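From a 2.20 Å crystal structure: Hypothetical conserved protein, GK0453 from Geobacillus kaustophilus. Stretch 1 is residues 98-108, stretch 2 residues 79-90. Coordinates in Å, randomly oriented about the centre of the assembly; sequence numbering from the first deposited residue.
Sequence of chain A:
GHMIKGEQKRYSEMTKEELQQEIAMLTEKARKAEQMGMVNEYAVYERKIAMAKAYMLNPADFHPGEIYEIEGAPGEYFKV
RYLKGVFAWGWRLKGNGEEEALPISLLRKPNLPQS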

# COMPACT_ATOMS: atom_id res chain seq x y z
N GLU A 98 8.59 5.62 -15.86
CA GLU A 98 7.56 4.61 -16.11
C GLU A 98 6.38 4.76 -15.15
O GLU A 98 6.56 4.85 -13.94
CB GLU A 98 8.19 3.23 -15.94
CG GLU A 98 7.37 2.09 -16.49
CD GLU A 98 7.08 2.26 -17.97
OE1 GLU A 98 7.97 2.61 -18.75
OE2 GLU A 98 5.84 2.00 -18.37
N GLU A 99 5.16 4.78 -15.69
CA GLU A 99 3.99 4.91 -14.82
C GLU A 99 3.84 3.67 -13.96
O GLU A 99 4.29 2.57 -14.34
CB GLU A 99 2.71 5.13 -15.62
CG GLU A 99 1.65 5.85 -14.80
CD GLU A 99 0.29 5.88 -15.46
OE1 GLU A 99 -0.56 6.67 -15.00
OE2 GLU A 99 0.06 5.11 -16.41
N GLU A 100 3.21 3.83 -12.80
CA GLU A 100 3.04 2.73 -11.87
C GLU A 100 1.86 3.00 -10.94
O GLU A 100 1.61 4.14 -10.58
CB GLU A 100 4.35 2.60 -11.08
CG GLU A 100 4.31 1.80 -9.82
CD GLU A 100 5.58 1.99 -9.01
OE1 GLU A 100 5.73 1.32 -7.96
OE2 GLU A 100 6.42 2.82 -9.42
N ALA A 101 1.13 1.94 -10.58
CA ALA A 101 -0.02 2.06 -9.68
C ALA A 101 0.42 1.71 -8.26
O ALA A 101 0.90 0.62 -7.99
CB ALA A 101 -1.15 1.13 -10.13
N LEU A 102 0.22 2.65 -7.34
CA LEU A 102 0.63 2.44 -5.96
C LEU A 102 -0.55 2.59 -5.03
O LEU A 102 -1.34 3.52 -5.19
CB LEU A 102 1.71 3.47 -5.60
CG LEU A 102 2.96 3.06 -4.83
CD1 LEU A 102 3.65 1.89 -5.53
CD2 LEU A 102 3.90 4.25 -4.73
N PRO A 103 -0.70 1.69 -4.04
CA PRO A 103 -1.82 1.79 -3.09
C PRO A 103 -1.62 3.10 -2.33
O PRO A 103 -0.46 3.44 -2.00
CB PRO A 103 -1.65 0.57 -2.17
CG PRO A 103 -0.78 -0.39 -2.95
CD PRO A 103 0.18 0.54 -3.71
N ILE A 104 -2.70 3.82 -2.04
CA ILE A 104 -2.58 5.10 -1.33
C ILE A 104 -1.95 4.95 0.06
O ILE A 104 -1.43 5.92 0.62
CB ILE A 104 -3.96 5.84 -1.24
CG1 ILE A 104 -5.03 4.98 -0.55
CG2 ILE A 104 -4.43 6.19 -2.65
CD1 ILE A 104 -6.39 5.72 -0.39
N SER A 105 -1.97 3.74 0.59
CA SER A 105 -1.37 3.50 1.90
C SER A 105 0.16 3.64 1.86
O SER A 105 0.82 3.69 2.90
CB SER A 105 -1.75 2.09 2.39
OG SER A 105 -1.42 1.13 1.39
N LEU A 106 0.74 3.68 0.65
CA LEU A 106 2.19 3.83 0.54
C LEU A 106 2.66 5.29 0.30
O LEU A 106 3.82 5.52 -0.00
CB LEU A 106 2.74 2.89 -0.57
CG LEU A 106 2.52 1.37 -0.31
CD1 LEU A 106 3.25 0.55 -1.35
CD2 LEU A 106 3.05 0.98 1.09
N LEU A 107 1.74 6.26 0.43
CA LEU A 107 2.04 7.68 0.25
C LEU A 107 1.90 8.41 1.59
O LEU A 107 0.83 8.40 2.19
CB LEU A 107 1.07 8.31 -0.76
CG LEU A 107 0.97 7.65 -2.14
CD1 LEU A 107 -0.10 8.36 -2.96
CD2 LEU A 107 2.32 7.67 -2.85
N ARG A 108 2.97 9.02 2.07
CA ARG A 108 2.90 9.70 3.35
C ARG A 108 1.87 10.80 3.34
O ARG A 108 2.01 11.78 2.59
CB ARG A 108 4.28 10.22 3.76
CG ARG A 108 5.20 9.06 4.07
CD ARG A 108 6.47 9.45 4.80
NE ARG A 108 7.32 8.28 4.92
CZ ARG A 108 8.55 8.28 5.44
NH1 ARG A 108 9.08 9.41 5.89
NH2 ARG A 108 9.24 7.15 5.49
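Stretch 2 79-90: KVRYLKGVFAWG

Stretch 2 lies against stretch 1 as a β-hairpin whose second strand, residues 87-90, pairs antiparallel with strand 100-103, so the contact is chiefly backbone hydrogen bonding, with small and apolar side chains packed about it. The hairpin's first strand, 79-84, leads into a type II' turn from Lys-84 to Phe-87; Gly-85 suits this turn because its positive phi favours glycine. The chain then returns along stretch 1, the two strand axes making an angle of 149° and approaching to 4.4 Å.

Leu-102 and Ala-88 form the central hydrogen-bonded pair: Leu-102 N donates to Ala-88 O, and Ala-88 N to Leu-102 O, both at 2.8 Å. Farther along, Glu-100 N reaches Gly-90 O at 2.8 Å and Gly-90 N reaches Glu-100 O at 3.0 Å. Proline has no amide hydrogen to give, but Pro-103 occupies a non-hydrogen-bonded position opposite Phe-87 and costs the ladder nothing. Beyond it, Ile-104 N extends the bonding into the 3-10 segment, donating to Val-86 O at 2.9 Å.

Ala-101 pairs with Trp-89, and its methyl lies over the indole: Ala-101 CB is 3.5 Å from the centroid of the Trp-89 six-membered ring, almost on the ring normal, a CH-π contact. The same Ala-101 CB lies 4.1 Å from Phe-87 CD1. Ala-88 points to the face shared with Leu-102, where Leu-107 CD1 packs 3.7 Å from Ala-88 CB and 4.2 Å from Val-80 CG2; these aliphatic groups suit a buried setting. Ile-104 CG2 also meets Leu-83 CD1, at 4.3 Å.

At the other end, charge complements the apolar packing. An extended Glu-99 side chain brings OE1 to 2.7 Å from Arg-81 NH1, a salt bridge whose hydrogen bond is weak because its angle is only 125°.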

# COMPACT_ATOMS: atom_id res chain seq x y z
N LYS A 79 5.15 11.07 -7.68
CA LYS A 79 4.39 12.15 -8.27
C LYS A 79 3.08 11.56 -8.78
O LYS A 79 3.09 10.74 -9.68
CB LYS A 79 5.17 12.77 -9.41
CG LYS A 79 4.91 14.24 -9.60
CD LYS A 79 3.48 14.52 -9.95
CE LYS A 79 3.35 15.99 -10.30
NZ LYS A 79 4.38 16.40 -11.30
N VAL A 80 1.97 12.00 -8.22
CA VAL A 80 0.68 11.47 -8.62
C VAL A 80 0.11 12.06 -9.92
O VAL A 80 -0.06 13.27 -10.04
CB VAL A 80 -0.37 11.68 -7.52
CG1 VAL A 80 -1.71 11.13 -7.99
CG2 VAL A 80 0.11 11.02 -6.22
N ARG A 81 -0.18 11.19 -10.87
CA ARG A 81 -0.77 11.61 -12.12
C ARG A 81 -2.27 11.59 -11.87
O ARG A 81 -2.96 12.57 -12.10
CB ARG A 81 -0.38 10.65 -13.24
CG ARG A 81 -1.11 10.89 -14.56
CD ARG A 81 -0.83 9.78 -15.57
NE ARG A 81 -1.88 9.72 -16.59
CZ ARG A 81 -2.04 8.72 -17.45
NH1 ARG A 81 -1.23 7.67 -17.44
NH2 ARG A 81 -3.04 8.76 -18.33
N TYR A 82 -2.78 10.46 -11.39
CA TYR A 82 -4.21 10.38 -11.10
C TYR A 82 -4.58 9.25 -10.16
O TYR A 82 -3.87 8.25 -10.05
CB TYR A 82 -5.00 10.26 -12.40
CG TYR A 82 -4.94 8.90 -13.03
CD1 TYR A 82 -5.93 7.96 -12.78
CD2 TYR A 82 -3.89 8.55 -13.88
CE1 TYR A 82 -5.89 6.69 -13.35
CE2 TYR A 82 -3.84 7.29 -14.47
CZ TYR A 82 -4.84 6.37 -14.19
OH TYR A 82 -4.79 5.12 -14.77
N LEU A 83 -5.71 9.42 -9.49
CA LEU A 83 -6.23 8.45 -8.55
C LEU A 83 -7.37 7.61 -9.13
O LEU A 83 -8.17 8.09 -9.94
CB LEU A 83 -6.70 9.16 -7.29
CG LEU A 83 -5.68 9.84 -6.38
CD1 LEU A 83 -4.61 8.84 -5.98
CD2 LEU A 83 -5.06 11.04 -7.08
N LYS A 84 -7.44 6.36 -8.70
CA LYS A 84 -8.46 5.42 -9.16
C LYS A 84 -8.66 4.34 -8.10
O LYS A 84 -7.81 3.49 -7.91
CB LYS A 84 -8.02 4.77 -10.47
CG LYS A 84 -8.45 5.51 -11.71
CD LYS A 84 -9.91 5.25 -12.02
CE LYS A 84 -10.13 3.87 -12.63
NZ LYS A 84 -9.57 2.78 -11.77
N GLY A 85 -9.79 4.39 -7.40
CA GLY A 85 -10.05 3.41 -6.36
C GLY A 85 -9.10 3.73 -5.22
O GLY A 85 -9.03 4.88 -4.79
N VAL A 86 -8.35 2.73 -4.75
CA VAL A 86 -7.41 2.98 -3.66
C VAL A 86 -5.99 3.08 -4.21
O VAL A 86 -5.00 2.91 -3.49
CB VAL A 86 -7.49 1.87 -2.59
CG1 VAL A 86 -8.88 1.81 -2.03
CG2 VAL A 86 -7.10 0.53 -3.17
N PHE A 87 -5.91 3.36 -5.51
CA PHE A 87 -4.64 3.47 -6.22
C PHE A 87 -4.28 4.87 -6.73
O PHE A 87 -5.14 5.67 -7.14
CB PHE A 87 -4.63 2.52 -7.43
CG PHE A 87 -4.56 1.07 -7.06
CD1 PHE A 87 -3.35 0.48 -6.72
CD2 PHE A 87 -5.71 0.30 -7.05
CE1 PHE A 87 -3.28 -0.88 -6.36
CE2 PHE A 87 -5.66 -1.06 -6.70
CZ PHE A 87 -4.45 -1.64 -6.35
N ALA A 88 -2.99 5.16 -6.69
CA ALA A 88 -2.49 6.42 -7.18
C ALA A 88 -1.61 6.01 -8.33
O ALA A 88 -0.70 5.20 -8.15
CB ALA A 88 -1.65 7.11 -6.11
N TRP A 89 -1.91 6.49 -9.53
CA TRP A 89 -1.08 6.18 -10.69
C TRP A 89 -0.14 7.38 -10.84
O TRP A 89 -0.58 8.53 -10.78
CB TRP A 89 -1.93 6.05 -11.94
CG TRP A 89 -2.89 4.93 -11.86
CD1 TRP A 89 -4.08 4.91 -11.17
CD2 TRP A 89 -2.76 3.67 -12.48
NE1 TRP A 89 -4.69 3.69 -11.34
CE2 TRP A 89 -3.89 2.91 -12.14
CE3 TRP A 89 -1.78 3.09 -13.29
CZ2 TRP A 89 -4.09 1.61 -12.59
CZ3 TRP A 89 -1.96 1.79 -13.74
CH2 TRP A 89 -3.11 1.07 -13.39
N GLY A 90 1.14 7.09 -11.02
CA GLY A 90 2.12 8.15 -11.14
C GLY A 90 3.49 7.54 -11.33
O GLY A 90 3.61 6.45 -11.89